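Local coordinates for ORF59 (Human herpesvirus 8, PDB 3HSL), which serves as the accessory subunit of the viral DNA polymerase, raising its processivity in lytic replication, probably by acting as a sliding clamp on the template, at residues A[39-44]-A[50-55]; A[182-187]-A[214-219]; A[228-233]-A[283-288]; A[246-251]-A[274-279]. One frame throughout, in Å; residues are numbered along the deposited sequence.

Contact 1 (A[39-44]-A[50-55]); sequences VVQVHG and TLSVLS
Val39 to His43 and Thr50 to Leu54 pair as the two arms of an antiparallel β-hairpin. Backbone bonds come in couples at Val39–Leu54, Gln41–Ser52 and His43–Thr50, for instance Gln41 N to Ser52 O at 2.8 Å and Ser52 N to Gln41 O at 3.0 Å. The pairs between them, Val40–Val53 and Val42–Leu51, are non-hydrogen-bonded.

On their face the contact is apolar: Leu51 reaches across with CD1, 3.8 Å from Val40 CG1, and branched Val40 and Val42 suit the extended strand. Leu71 covers Val42 and Leu51 from beyond the hairpin.

The opposite face is mixed. His43 CG lies between its backbone N and carbonyl carbon (chi1 56°), which swings the imidazole over the neighbouring strand. Thr50 CB then sits over one ring face, 3.8 Å from the centroid, while Ser52 OG meets the ring edge and hydrogen-bonds NE2, either group being a possible donor; its 2.5 Å length is doubtful at this resolution. The small Ser52 side chain leaves room for the imidazole. Farther along, Gln41 lays OE1 across Leu54, 3.5 Å from CD1.

Three couples of backbone bonds thus join arms whose faces differ: Val40, Val42, Leu51 and Val53 make a buried apolar one, whereas the other, with Gln41 and Ser52 buried, mixes polar and apolar groups.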
loop_
_atom_site.group_PDB
_atom_site.type_symbol
_atom_site.label_atom_id
_atom_site.label_comp_id
_atom_site.label_asym_id
_atom_site.label_seq_id
_atom_site.Cartn_x
_atom_site.Cartn_y
_atom_site.Cartn_z
ATOM N N VAL A 39 8.298 0.741 -14.750
ATOM C CA VAL A 39 8.888 1.970 -15.236
ATOM C C VAL A 39 7.817 2.774 -15.931
ATOM O O VAL A 39 7.053 2.222 -16.708
ATOM C CB VAL A 39 9.994 1.644 -16.256
ATOM C CG1 VAL A 39 10.519 2.894 -16.918
ATOM C CG2 VAL A 39 11.134 0.882 -15.576
ATOM N N VAL A 40 7.755 4.075 -15.650
ATOM C CA VAL A 40 6.792 4.950 -16.300
ATOM C C VAL A 40 7.556 5.727 -17.365
ATOM O O VAL A 40 8.711 6.140 -17.133
ATOM C CB VAL A 40 6.140 5.964 -15.331
ATOM C CG1 VAL A 40 5.117 6.834 -16.086
ATOM C CG2 VAL A 40 5.449 5.264 -14.186
ATOM N N GLN A 41 6.922 5.928 -18.524
ATOM C CA GLN A 41 7.547 6.650 -19.613
ATOM C C GLN A 41 6.650 7.680 -20.261
ATOM O O GLN A 41 5.417 7.489 -20.364
ATOM C CB GLN A 41 7.947 5.682 -20.725
ATOM C CG GLN A 41 8.941 4.622 -20.334
ATOM C CD GLN A 41 9.210 3.631 -21.444
ATOM O OE1 GLN A 41 8.311 3.264 -22.210
ATOM N NE2 GLN A 41 10.460 3.186 -21.533
ATOM N N VAL A 42 7.299 8.766 -20.698
ATOM C CA VAL A 42 6.669 9.856 -21.420
ATOM C C VAL A 42 7.507 9.970 -22.680
ATOM O O VAL A 42 8.669 10.369 -22.625
ATOM C CB VAL A 42 6.624 11.154 -20.621
ATOM C CG1 VAL A 42 6.165 12.306 -21.515
ATOM C CG2 VAL A 42 5.687 10.992 -19.417
ATOM N N HIS A 43 6.918 9.622 -23.822
ATOM C CA HIS A 43 7.664 9.590 -25.072
ATOM C C HIS A 43 6.821 9.835 -26.311
ATOM O O HIS A 43 5.592 9.744 -26.269
ATOM C CB HIS A 43 8.182 8.173 -25.184
ATOM C CG HIS A 43 7.077 7.176 -25.114
ATOM N ND1 HIS A 43 6.505 6.626 -26.237
ATOM C CD2 HIS A 43 6.427 6.635 -24.053
ATOM C CE1 HIS A 43 5.553 5.783 -25.876
ATOM N NE2 HIS A 43 5.483 5.770 -24.556
ATOM N N GLY A 44 7.493 10.139 -27.417
ATOM C CA GLY A 44 6.827 10.400 -28.681
ATOM C C GLY A 44 6.994 11.858 -29.025
ATOM O O GLY A 44 7.945 12.502 -28.579
ATOM N N THR A 50 3.082 10.055 -25.530
ATOM C CA THR A 50 2.410 8.906 -24.994
ATOM C C THR A 50 2.856 8.642 -23.582
ATOM O O THR A 50 4.016 8.869 -23.218
ATOM C CB THR A 50 2.692 7.684 -25.855
ATOM O OG1 THR A 50 2.104 7.891 -27.141
ATOM C CG2 THR A 50 2.091 6.445 -25.259
ATOM N N LEU A 51 1.906 8.161 -22.793
ATOM C CA LEU A 51 2.135 7.807 -21.425
ATOM C C LEU A 51 2.062 6.293 -21.400
ATOM O O LEU A 51 1.062 5.686 -21.828
ATOM C CB LEU A 51 1.073 8.414 -20.516
ATOM C CG LEU A 51 1.166 7.981 -19.050
ATOM C CD1 LEU A 51 2.458 8.426 -18.349
ATOM C CD2 LEU A 51 -0.065 8.425 -18.254
ATOM N N SER A 52 3.119 5.672 -20.904
ATOM C CA SER A 52 3.132 4.219 -20.832
ATOM C C SER A 52 3.865 3.681 -19.639
ATOM O O SER A 52 4.736 4.350 -19.091
ATOM C CB SER A 52 3.567 3.586 -22.146
ATOM O OG SER A 52 4.656 4.271 -22.700
ATOM N N VAL A 53 3.491 2.465 -19.244
ATOM C CA VAL A 53 4.086 1.781 -18.102
ATOM C C VAL A 53 4.589 0.430 -18.549
ATOM O O VAL A 53 3.879 -0.298 -19.256
ATOM C CB VAL A 53 3.044 1.433 -17.036
ATOM C CG1 VAL A 53 3.769 1.003 -15.767
ATOM C CG2 VAL A 53 2.147 2.604 -16.744
ATOM N N LEU A 54 5.797 0.093 -18.143
ATOM C CA LEU A 54 6.405 -1.196 -18.459
ATOM C C LEU A 54 6.846 -1.918 -17.160
ATOM O O LEU A 54 6.949 -1.303 -16.109
ATOM C CB LEU A 54 7.586 -1.015 -19.433
ATOM C CG LEU A 54 7.362 -0.663 -20.932
ATOM C CD1 LEU A 54 6.381 0.501 -21.237
ATOM C CD2 LEU A 54 8.707 -0.447 -21.670
ATOM N N SER A 55 7.101 -3.217 -17.227
ATOM C CA SER A 55 7.571 -3.980 -16.080
ATOM C C SER A 55 7.773 -5.404 -16.529
ATOM O O SER A 55 7.067 -5.890 -17.407
ATOM C CB SER A 55 6.585 -3.963 -14.907
ATOM O OG SER A 55 5.403 -4.688 -15.207
#

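Contact 2 (A[182-187]-A[214-219]); sequences LKWLRQ and VSKIID
The turn of helix that presents Trp184 to Lys216 is held by its shortest backbone bond, Arg186 N to Leu182 O at 3.0 Å; no hydrogen bond spans the contact itself, which rests on one indole laid against a strand.

Lys216 supplies the main touch through its aliphatic stem. Its CB stands above the middle of the six-membered ring of Trp184, 3.7 Å from the centroid and 6° off the normal, a nearly vertical CH-pi contact. From there the chain runs extended along the indole, with CD 3.8 Å from Trp184 CG, the two side chains passing in opposite directions. A bend at the last torsion then turns NZ aside, so lysine suits the place by offering methylenes to a flat surface while its ammonium is carried away from the ring.

The far end of the indole meets the beginning of the strand. Val214 CG2 lies 3.9 Å from Trp184 CZ2, and Val214 O approaches the ring edge near its plane. Ser215 joins through backbone alone, its carbonyl C 3.5 Å from Trp184 CZ2. Trp184 reaches this far because its CG is anti to the backbone N (chi1 -174°), and the broad indole touches three successive residues, Val214, Ser215 and Lys216.

Over residues 182-186 and 214-219 the helix and strand axes run nearly antiparallel (170°) and approach to 10.1 Å. Phe180, earlier on the helix, also touches Lys216; strand 206-211 bonds to the strand's backbone, and Leu185 packs the helix onto helix 254-263.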
loop_
_atom_site.group_PDB
_atom_site.type_symbol
_atom_site.label_atom_id
_atom_site.label_comp_id
_atom_site.label_asym_id
_atom_site.label_seq_id
_atom_site.Cartn_x
_atom_site.Cartn_y
_atom_site.Cartn_z
ATOM N N LEU A 182 -5.644 -21.823 -20.223
ATOM C CA LEU A 182 -5.052 -21.253 -19.036
ATOM C C LEU A 182 -5.170 -22.276 -17.886
ATOM O O LEU A 182 -4.202 -22.505 -17.160
ATOM C CB LEU A 182 -5.761 -19.950 -18.694
ATOM C CG LEU A 182 -5.039 -18.873 -17.887
ATOM C CD1 LEU A 182 -6.071 -17.850 -17.453
ATOM C CD2 LEU A 182 -4.340 -19.396 -16.676
ATOM N N LYS A 183 -6.342 -22.888 -17.724
ATOM C CA LYS A 183 -6.544 -23.868 -16.648
ATOM C C LYS A 183 -5.490 -24.947 -16.736
ATOM O O LYS A 183 -4.905 -25.344 -15.723
ATOM C CB LYS A 183 -7.943 -24.497 -16.698
ATOM N N TRP A 184 -5.264 -25.403 -17.967
ATOM C CA TRP A 184 -4.291 -26.437 -18.291
ATOM C C TRP A 184 -2.887 -25.945 -17.977
ATOM O O TRP A 184 -2.105 -26.647 -17.352
ATOM C CB TRP A 184 -4.411 -26.824 -19.767
ATOM C CG TRP A 184 -3.549 -27.986 -20.149
ATOM C CD1 TRP A 184 -3.878 -29.304 -20.055
ATOM C CD2 TRP A 184 -2.216 -27.941 -20.684
ATOM N NE1 TRP A 184 -2.840 -30.082 -20.497
ATOM C CE2 TRP A 184 -1.806 -29.272 -20.888
ATOM C CE3 TRP A 184 -1.332 -26.906 -21.009
ATOM C CZ2 TRP A 184 -0.550 -29.600 -21.403
ATOM C CZ3 TRP A 184 -0.081 -27.234 -21.521
ATOM C CH2 TRP A 184 0.294 -28.570 -21.712
ATOM N N LEU A 185 -2.562 -24.735 -18.406
ATOM C CA LEU A 185 -1.238 -24.207 -18.126
ATOM C C LEU A 185 -0.907 -24.187 -16.646
ATOM O O LEU A 185 0.085 -24.786 -16.231
ATOM C CB LEU A 185 -1.012 -22.832 -18.764
ATOM C CG LEU A 185 -0.814 -22.767 -20.281
ATOM C CD1 LEU A 185 -0.770 -21.331 -20.749
ATOM C CD2 LEU A 185 0.448 -23.498 -20.692
ATOM N N ARG A 186 -1.732 -23.508 -15.850
ATOM C CA ARG A 186 -1.458 -23.417 -14.413
ATOM C C ARG A 186 -1.466 -24.745 -13.662
ATOM O O ARG A 186 -0.882 -24.843 -12.586
ATOM C CB ARG A 186 -2.326 -22.379 -13.694
ATOM C CG ARG A 186 -3.816 -22.636 -13.708
ATOM C CD ARG A 186 -4.484 -21.805 -12.610
ATOM N NE ARG A 186 -4.157 -20.384 -12.733
ATOM C CZ ARG A 186 -4.914 -19.484 -13.354
ATOM N NH1 ARG A 186 -6.063 -19.840 -13.921
ATOM N NH2 ARG A 186 -4.520 -18.222 -13.404
ATOM N N GLN A 187 -2.112 -25.768 -14.206
ATOM C CA GLN A 187 -2.102 -27.033 -13.501
ATOM C C GLN A 187 -0.823 -27.814 -13.826
ATOM O O GLN A 187 -0.615 -28.921 -13.324
ATOM C CB GLN A 187 -3.405 -27.820 -13.684
ATOM C CG GLN A 187 -3.696 -28.345 -15.065
ATOM C CD GLN A 187 -5.107 -28.893 -15.187
ATOM O OE1 GLN A 187 -6.026 -28.427 -14.515
ATOM N NE2 GLN A 187 -5.285 -29.884 -16.051
ATOM N N VAL A 214 3.992 -33.361 -21.324
ATOM C CA VAL A 214 2.563 -33.279 -21.667
ATOM C C VAL A 214 2.294 -32.162 -22.664
ATOM O O VAL A 214 2.999 -31.159 -22.677
ATOM C CB VAL A 214 1.659 -33.072 -20.417
ATOM C CG1 VAL A 214 1.570 -34.347 -19.584
ATOM C CG2 VAL A 214 2.117 -31.862 -19.580
ATOM N N SER A 215 1.276 -32.327 -23.499
ATOM C CA SER A 215 0.979 -31.315 -24.498
ATOM C C SER A 215 -0.478 -30.949 -24.594
ATOM O O SER A 215 -1.354 -31.730 -24.200
ATOM C CB SER A 215 1.343 -31.857 -25.878
ATOM O OG SER A 215 2.685 -32.289 -25.930
ATOM N N LYS A 216 -0.750 -29.758 -25.116
ATOM C CA LYS A 216 -2.129 -29.394 -25.342
ATOM C C LYS A 216 -2.216 -28.996 -26.808
ATOM O O LYS A 216 -1.447 -28.160 -27.285
ATOM C CB LYS A 216 -2.650 -28.289 -24.439
ATOM C CG LYS A 216 -4.171 -28.257 -24.491
ATOM C CD LYS A 216 -4.787 -27.197 -23.617
ATOM C CE LYS A 216 -6.291 -27.472 -23.368
ATOM N NZ LYS A 216 -7.172 -27.592 -24.577
ATOM N N ILE A 217 -3.159 -29.610 -27.505
ATOM C CA ILE A 217 -3.393 -29.369 -28.917
ATOM C C ILE A 217 -4.646 -28.510 -29.140
ATOM O O ILE A 217 -5.706 -28.797 -28.592
ATOM C CB ILE A 217 -3.661 -30.714 -29.659
ATOM C CG1 ILE A 217 -2.613 -31.791 -29.329
ATOM C CG2 ILE A 217 -3.807 -30.500 -31.160
ATOM C CD1 ILE A 217 -1.211 -31.487 -29.814
ATOM N N ILE A 218 -4.524 -27.462 -29.943
ATOM C CA ILE A 218 -5.659 -26.610 -30.270
ATOM C C ILE A 218 -5.690 -26.353 -31.775
ATOM O O ILE A 218 -4.685 -25.941 -32.359
ATOM C CB ILE A 218 -5.587 -25.249 -29.559
ATOM C CG1 ILE A 218 -5.569 -25.428 -28.035
ATOM C CG2 ILE A 218 -6.755 -24.367 -30.002
ATOM C CD1 ILE A 218 -5.398 -24.144 -27.265
ATOM N N ASP A 219 -6.828 -26.593 -32.413
ATOM C CA ASP A 219 -6.912 -26.313 -33.841
ATOM C C ASP A 219 -7.649 -24.991 -34.059
ATOM O O ASP A 219 -8.404 -24.549 -33.196
ATOM C CB ASP A 219 -7.510 -27.474 -34.649
ATOM C CG ASP A 219 -8.912 -27.846 -34.218
ATOM O OD1 ASP A 219 -9.370 -27.383 -33.156
ATOM O OD2 ASP A 219 -9.563 -28.618 -34.959
#

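Contact 3 (A[228-233]-A[283-288]); sequences SGWDGL and EVEGVP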
loop_
_atom_site.group_PDB
_atom_site.type_symbol
_atom_site.label_atom_id
_atom_site.label_comp_id
_atom_site.label_asym_id
_atom_site.label_seq_id
_atom_site.Cartn_x
_atom_site.Cartn_y
_atom_site.Cartn_z
ATOM N N SER A 228 -4.781 -7.673 -41.541
ATOM C CA SER A 228 -3.734 -6.916 -40.861
ATOM C C SER A 228 -4.163 -6.633 -39.435
ATOM O O SER A 228 -5.295 -6.207 -39.189
ATOM C CB SER A 228 -3.426 -5.610 -41.599
ATOM O OG SER A 228 -4.560 -4.771 -41.630
ATOM N N GLY A 229 -3.254 -6.866 -38.495
ATOM C CA GLY A 229 -3.562 -6.655 -37.092
ATOM C C GLY A 229 -4.624 -7.671 -36.744
ATOM O O GLY A 229 -4.585 -8.797 -37.235
ATOM N N TRP A 230 -5.574 -7.282 -35.903
ATOM C CA TRP A 230 -6.636 -8.196 -35.502
ATOM C C TRP A 230 -7.957 -8.039 -36.253
ATOM O O TRP A 230 -8.753 -8.980 -36.289
ATOM C CB TRP A 230 -6.874 -8.128 -33.996
ATOM C CG TRP A 230 -5.660 -8.463 -33.180
ATOM C CD1 TRP A 230 -4.854 -7.590 -32.512
ATOM C CD2 TRP A 230 -5.113 -9.766 -32.951
ATOM N NE1 TRP A 230 -3.842 -8.265 -31.880
ATOM C CE2 TRP A 230 -3.977 -9.604 -32.133
ATOM C CE3 TRP A 230 -5.471 -11.055 -33.356
ATOM C CZ2 TRP A 230 -3.199 -10.679 -31.713
ATOM C CZ3 TRP A 230 -4.693 -12.123 -32.936
ATOM C CH2 TRP A 230 -3.570 -11.928 -32.123
ATOM N N ASP A 231 -8.196 -6.871 -36.848
ATOM C CA ASP A 231 -9.447 -6.638 -37.590
ATOM C C ASP A 231 -9.639 -7.739 -38.633
ATOM O O ASP A 231 -8.712 -8.057 -39.379
ATOM C CB ASP A 231 -9.465 -5.238 -38.211
ATOM C CG ASP A 231 -9.405 -4.130 -37.157
ATOM O OD1 ASP A 231 -9.738 -4.390 -35.980
ATOM O OD2 ASP A 231 -9.026 -2.988 -37.494
ATOM N N GLY A 232 -10.832 -8.322 -38.681
ATOM C CA GLY A 232 -11.104 -9.408 -39.626
ATOM C C GLY A 232 -10.719 -10.782 -39.084
ATOM O O GLY A 232 -10.267 -11.656 -39.832
ATOM N N LEU A 233 -10.907 -10.953 -37.774
ATOM C CA LEU A 233 -10.646 -12.182 -37.022
ATOM C C LEU A 233 -11.470 -12.101 -35.726
ATOM O O LEU A 233 -11.072 -12.673 -34.702
ATOM C CB LEU A 233 -9.163 -12.327 -36.650
ATOM C CG LEU A 233 -7.946 -12.538 -37.562
ATOM C CD1 LEU A 233 -6.667 -12.501 -36.746
ATOM C CD2 LEU A 233 -7.994 -13.849 -38.309
ATOM N N GLU A 283 4.391 -12.497 -28.743
ATOM C CA GLU A 283 3.686 -11.431 -28.055
ATOM C C GLU A 283 2.271 -11.826 -27.663
ATOM O O GLU A 283 1.497 -12.329 -28.475
ATOM C CB GLU A 283 3.659 -10.169 -28.923
ATOM C CG GLU A 283 2.993 -8.952 -28.278
ATOM C CD GLU A 283 3.050 -7.661 -29.133
ATOM O OE1 GLU A 283 3.228 -7.719 -30.371
ATOM O OE2 GLU A 283 2.910 -6.559 -28.549
ATOM N N VAL A 284 1.937 -11.595 -26.404
ATOM C CA VAL A 284 0.603 -11.862 -25.899
ATOM C C VAL A 284 -0.035 -10.488 -25.929
ATOM O O VAL A 284 0.409 -9.604 -25.201
ATOM C CB VAL A 284 0.642 -12.404 -24.470
ATOM C CG1 VAL A 284 -0.752 -12.434 -23.875
ATOM C CG2 VAL A 284 1.291 -13.788 -24.456
ATOM N N GLU A 285 -1.059 -10.297 -26.756
ATOM C CA GLU A 285 -1.693 -8.984 -26.858
ATOM C C GLU A 285 -3.161 -8.939 -26.492
ATOM O O GLU A 285 -3.946 -9.805 -26.889
ATOM C CB GLU A 285 -1.523 -8.396 -28.262
ATOM C CG GLU A 285 -2.150 -7.027 -28.391
ATOM C CD GLU A 285 -1.900 -6.360 -29.719
ATOM O OE1 GLU A 285 -1.996 -5.116 -29.785
ATOM O OE2 GLU A 285 -1.606 -7.056 -30.708
ATOM N N GLY A 286 -3.514 -7.913 -25.731
ATOM C CA GLY A 286 -4.873 -7.693 -25.332
ATOM C C GLY A 286 -5.558 -7.219 -26.593
ATOM O O GLY A 286 -5.230 -6.159 -27.128
ATOM N N VAL A 287 -6.510 -8.011 -27.075
ATOM C CA VAL A 287 -7.252 -7.677 -28.273
ATOM C C VAL A 287 -8.513 -7.029 -27.744
ATOM O O VAL A 287 -9.217 -7.647 -26.948
ATOM C CB VAL A 287 -7.525 -8.940 -29.137
ATOM C CG1 VAL A 287 -8.402 -8.630 -30.315
ATOM C CG2 VAL A 287 -6.219 -9.528 -29.623
ATOM N N PRO A 288 -8.804 -5.783 -28.172
ATOM C CA PRO A 288 -9.997 -5.045 -27.712
ATOM C C PRO A 288 -11.305 -5.810 -27.903
ATOM O O PRO A 288 -11.578 -6.303 -28.996
ATOM C CB PRO A 288 -9.984 -3.755 -28.548
ATOM C CG PRO A 288 -9.005 -3.961 -29.611
ATOM C CD PRO A 288 -8.008 -4.986 -29.115
#
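Trp230, which gives up the most surface here, lies with one face on Val287 and points its ring nitrogen at Glu285. Val287 CG2 is centred 3.4 Å from the centroid of the five-membered ring, 11° off the normal, so a methyl group packs squarely on the indole; CG1 reaches back toward the stem, 4.0 Å from Trp230 CB. A β-branched valine fits because its two methyls meet ring and stem together.

Glu285 and Val287 are two apart on strand 282-288, and alternation turns both toward the irregular loop that carries Trp230 between strands 214-222 and 241-243. The loop residue thus lies against this strand, which pairs antiparallel with strands 270-276 and 296-302; Ile275, Arg170 and Leu172 also touch the indole.

The carboxylate completes the grip. Glu285 has CG anti to its backbone N (chi1 -179°), and its extended chain carries OE2 to within 2.8 Å of Trp230 NE1. This hydrogen bond gives the indole's sole N-H an acceptor and limits the rotation of the ring above Val287. It is nearly straight at the proton, 166°. OE2 lies close to the ring plane, yet the N-H arrives from above the carboxylate plane, the two planes being strongly inclined.

Contact 4 (A[246-251]-A[274-279]); sequences TDALSR and LIWHSN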
loop_
_atom_site.group_PDB
_atom_site.type_symbol
_atom_site.label_atom_id
_atom_site.label_comp_id
_atom_site.label_asym_id
_atom_site.label_seq_id
_atom_site.Cartn_x
_atom_site.Cartn_y
_atom_site.Cartn_z
ATOM N N THR A 246 4.289 -19.711 -42.007
ATOM C CA THR A 246 5.433 -20.605 -41.841
ATOM C C THR A 246 5.227 -21.236 -40.483
ATOM O O THR A 246 4.657 -20.609 -39.597
ATOM C CB THR A 246 6.796 -19.856 -41.764
ATOM O OG1 THR A 246 6.874 -18.852 -42.776
ATOM C CG2 THR A 246 7.983 -20.835 -41.892
ATOM N N ASP A 247 5.681 -22.468 -40.307
ATOM C CA ASP A 247 5.569 -23.092 -39.017
ATOM C C ASP A 247 6.322 -22.219 -38.043
ATOM O O ASP A 247 7.335 -21.622 -38.391
ATOM C CB ASP A 247 6.115 -24.520 -39.023
ATOM C CG ASP A 247 5.160 -25.507 -39.659
ATOM O OD1 ASP A 247 4.205 -25.073 -40.323
ATOM O OD2 ASP A 247 5.356 -26.723 -39.497
ATOM N N ALA A 248 5.817 -22.144 -36.821
ATOM C CA ALA A 248 6.424 -21.345 -35.773
ATOM C C ALA A 248 6.702 -22.238 -34.578
ATOM O O ALA A 248 5.973 -23.199 -34.332
ATOM C CB ALA A 248 5.490 -20.235 -35.371
ATOM N N LEU A 249 7.758 -21.913 -33.847
ATOM C CA LEU A 249 8.157 -22.629 -32.646
ATOM C C LEU A 249 8.796 -21.626 -31.706
ATOM O O LEU A 249 9.737 -20.921 -32.069
ATOM C CB LEU A 249 9.112 -23.790 -32.983
ATOM C CG LEU A 249 9.952 -24.640 -31.994
ATOM C CD1 LEU A 249 9.246 -25.177 -30.780
ATOM C CD2 LEU A 249 10.604 -25.795 -32.736
ATOM N N SER A 250 8.276 -21.565 -30.496
ATOM C CA SER A 250 8.811 -20.672 -29.489
ATOM C C SER A 250 8.899 -21.432 -28.205
ATOM O O SER A 250 8.078 -22.292 -27.945
ATOM C CB SER A 250 7.903 -19.475 -29.268
ATOM O OG SER A 250 7.820 -18.685 -30.437
ATOM N N ARG A 251 9.906 -21.115 -27.405
ATOM C CA ARG A 251 10.051 -21.731 -26.097
ATOM C C ARG A 251 10.237 -20.613 -25.077
ATOM O O ARG A 251 11.329 -20.080 -24.865
ATOM C CB ARG A 251 11.089 -22.861 -26.033
ATOM C CG ARG A 251 12.454 -22.610 -26.568
ATOM C CD ARG A 251 13.339 -23.831 -26.268
ATOM N NE ARG A 251 12.762 -25.078 -26.772
ATOM C CZ ARG A 251 13.005 -25.602 -27.974
ATOM N NH1 ARG A 251 13.825 -24.995 -28.824
ATOM N NH2 ARG A 251 12.427 -26.743 -28.333
ATOM N N LEU A 274 -2.178 -14.185 -29.442
ATOM C CA LEU A 274 -0.767 -14.534 -29.550
ATOM C C LEU A 274 -0.242 -14.149 -30.915
ATOM O O LEU A 274 -0.907 -14.389 -31.915
ATOM C CB LEU A 274 -0.551 -16.029 -29.364
ATOM C CG LEU A 274 -1.125 -16.713 -28.126
ATOM C CD1 LEU A 274 -0.634 -18.163 -28.090
ATOM C CD2 LEU A 274 -0.706 -15.995 -26.864
ATOM N N ILE A 275 0.950 -13.551 -30.959
ATOM C CA ILE A 275 1.554 -13.144 -32.222
ATOM C C ILE A 275 3.009 -13.612 -32.211
ATOM O O ILE A 275 3.719 -13.410 -31.227
ATOM C CB ILE A 275 1.565 -11.607 -32.384
ATOM C CG1 ILE A 275 0.304 -10.961 -31.787
ATOM C CG2 ILE A 275 1.818 -11.224 -33.824
ATOM C CD1 ILE A 275 0.313 -9.441 -31.760
ATOM N N TRP A 276 3.441 -14.235 -33.306
ATOM C CA TRP A 276 4.808 -14.715 -33.457
ATOM C C TRP A 276 5.573 -13.772 -34.344
ATOM O O TRP A 276 5.410 -13.778 -35.568
ATOM C CB TRP A 276 4.871 -16.126 -34.061
ATOM C CG TRP A 276 4.608 -17.233 -33.114
ATOM C CD1 TRP A 276 5.544 -18.002 -32.479
ATOM C CD2 TRP A 276 3.331 -17.712 -32.678
ATOM N NE1 TRP A 276 4.928 -18.933 -31.674
ATOM C CE2 TRP A 276 3.570 -18.775 -31.780
ATOM C CE3 TRP A 276 2.003 -17.347 -32.963
ATOM C CZ2 TRP A 276 2.538 -19.473 -31.166
ATOM C CZ3 TRP A 276 0.977 -18.038 -32.354
ATOM C CH2 TRP A 276 1.248 -19.092 -31.463
ATOM N N HIS A 277 6.414 -12.957 -33.727
ATOM C CA HIS A 277 7.204 -12.009 -34.484
ATOM C C HIS A 277 8.415 -12.641 -35.142
ATOM O O HIS A 277 9.024 -13.582 -34.618
ATOM C CB HIS A 277 7.607 -10.823 -33.618
ATOM C CG HIS A 277 6.443 -10.029 -33.144
ATOM N ND1 HIS A 277 5.861 -9.043 -33.909
ATOM C CD2 HIS A 277 5.746 -10.071 -31.985
ATOM C CE1 HIS A 277 4.854 -8.509 -33.243
ATOM N NE2 HIS A 277 4.763 -9.117 -32.072
ATOM N N SER A 278 8.748 -12.099 -36.305
ATOM C CA SER A 278 9.888 -12.546 -37.085
ATOM C C SER A 278 11.157 -12.570 -36.218
ATOM O O SER A 278 12.043 -13.415 -36.417
ATOM C CB SER A 278 10.079 -11.598 -38.278
ATOM O OG SER A 278 11.237 -11.921 -39.023
ATOM N N ASN A 279 11.228 -11.642 -35.259
ATOM C CA ASN A 279 12.381 -11.526 -34.369
ATOM C C ASN A 279 12.361 -12.368 -33.073
ATOM O O ASN A 279 12.480 -11.815 -31.982
ATOM C CB ASN A 279 12.702 -10.038 -34.095
ATOM C CG ASN A 279 11.538 -9.262 -33.441
ATOM O OD1 ASN A 279 11.586 -8.036 -33.355
ATOM N ND2 ASN A 279 10.504 -9.968 -32.983
#
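Ala248 and Ser250 approach the same tryptophan, Trp276, one over a face and the other at its edge. The apolar part belongs to Ala248, whose CB stands above the five-membered ring, 3.8 Å from its centroid and 18° off the normal. This CH-pi contact is displaced toward the rim, and the methyl's nearest ring atom is Trp276 CD1 at 3.7 Å. Alanine fits because its single methyl lies directly against the flat ring, with no further atoms between. The CA atoms of Ala248 and Trp276, the nearest such pair of the two segments, are 7.2 Å apart.

These residues belong to strands 248-253 and 270-276, which follow one another in the chain with helix 254-263 between them. The strands face each other through side chains and are not bonded backbone to backbone; strand 248-253 pairs instead with strand 195-201, whose Val198 and Val200 touch the indole as well. Leu171 and Leu282 add further apolar cover from the strands about Trp276.

The polar part is the hydroxyl of Ser250. Two residues on from Ala248, it comes to the same side of the strand and puts OG near the ring plane, 3.1 Å from Trp276 CD1 and 3.2 Å from Trp276 NE1. A small serine fits this buried position at the ring edge. With CG anti to its carbonyl carbon (chi1 -80°), Trp276 directs its nitrogen-bearing edge toward the serine.

Contact 1 lies apart from the other three, on the other side of the chain's centre; its centre is 33 Å from that of contact 2 and 21 Å from that of contact 3. Contacts 3 and 4 touch, with centres 15 Å apart, because strands 270-276 and 282-288 are neighbours: Glu283 N probably hydrogen-bonds to Ile275 O, and Glu283 OE1 to His277 NE2, while Ile275 packs on both Trp230 and Glu285. Contact 2 comes within about 8 Å of contact 4 at nearest atoms without touching it; helix 254-263, packed against Leu185, follows strand 248-253 in the chain. All four belong to the herpesvirus polymerase accessory factor family, a member of the DNA-clamp clan.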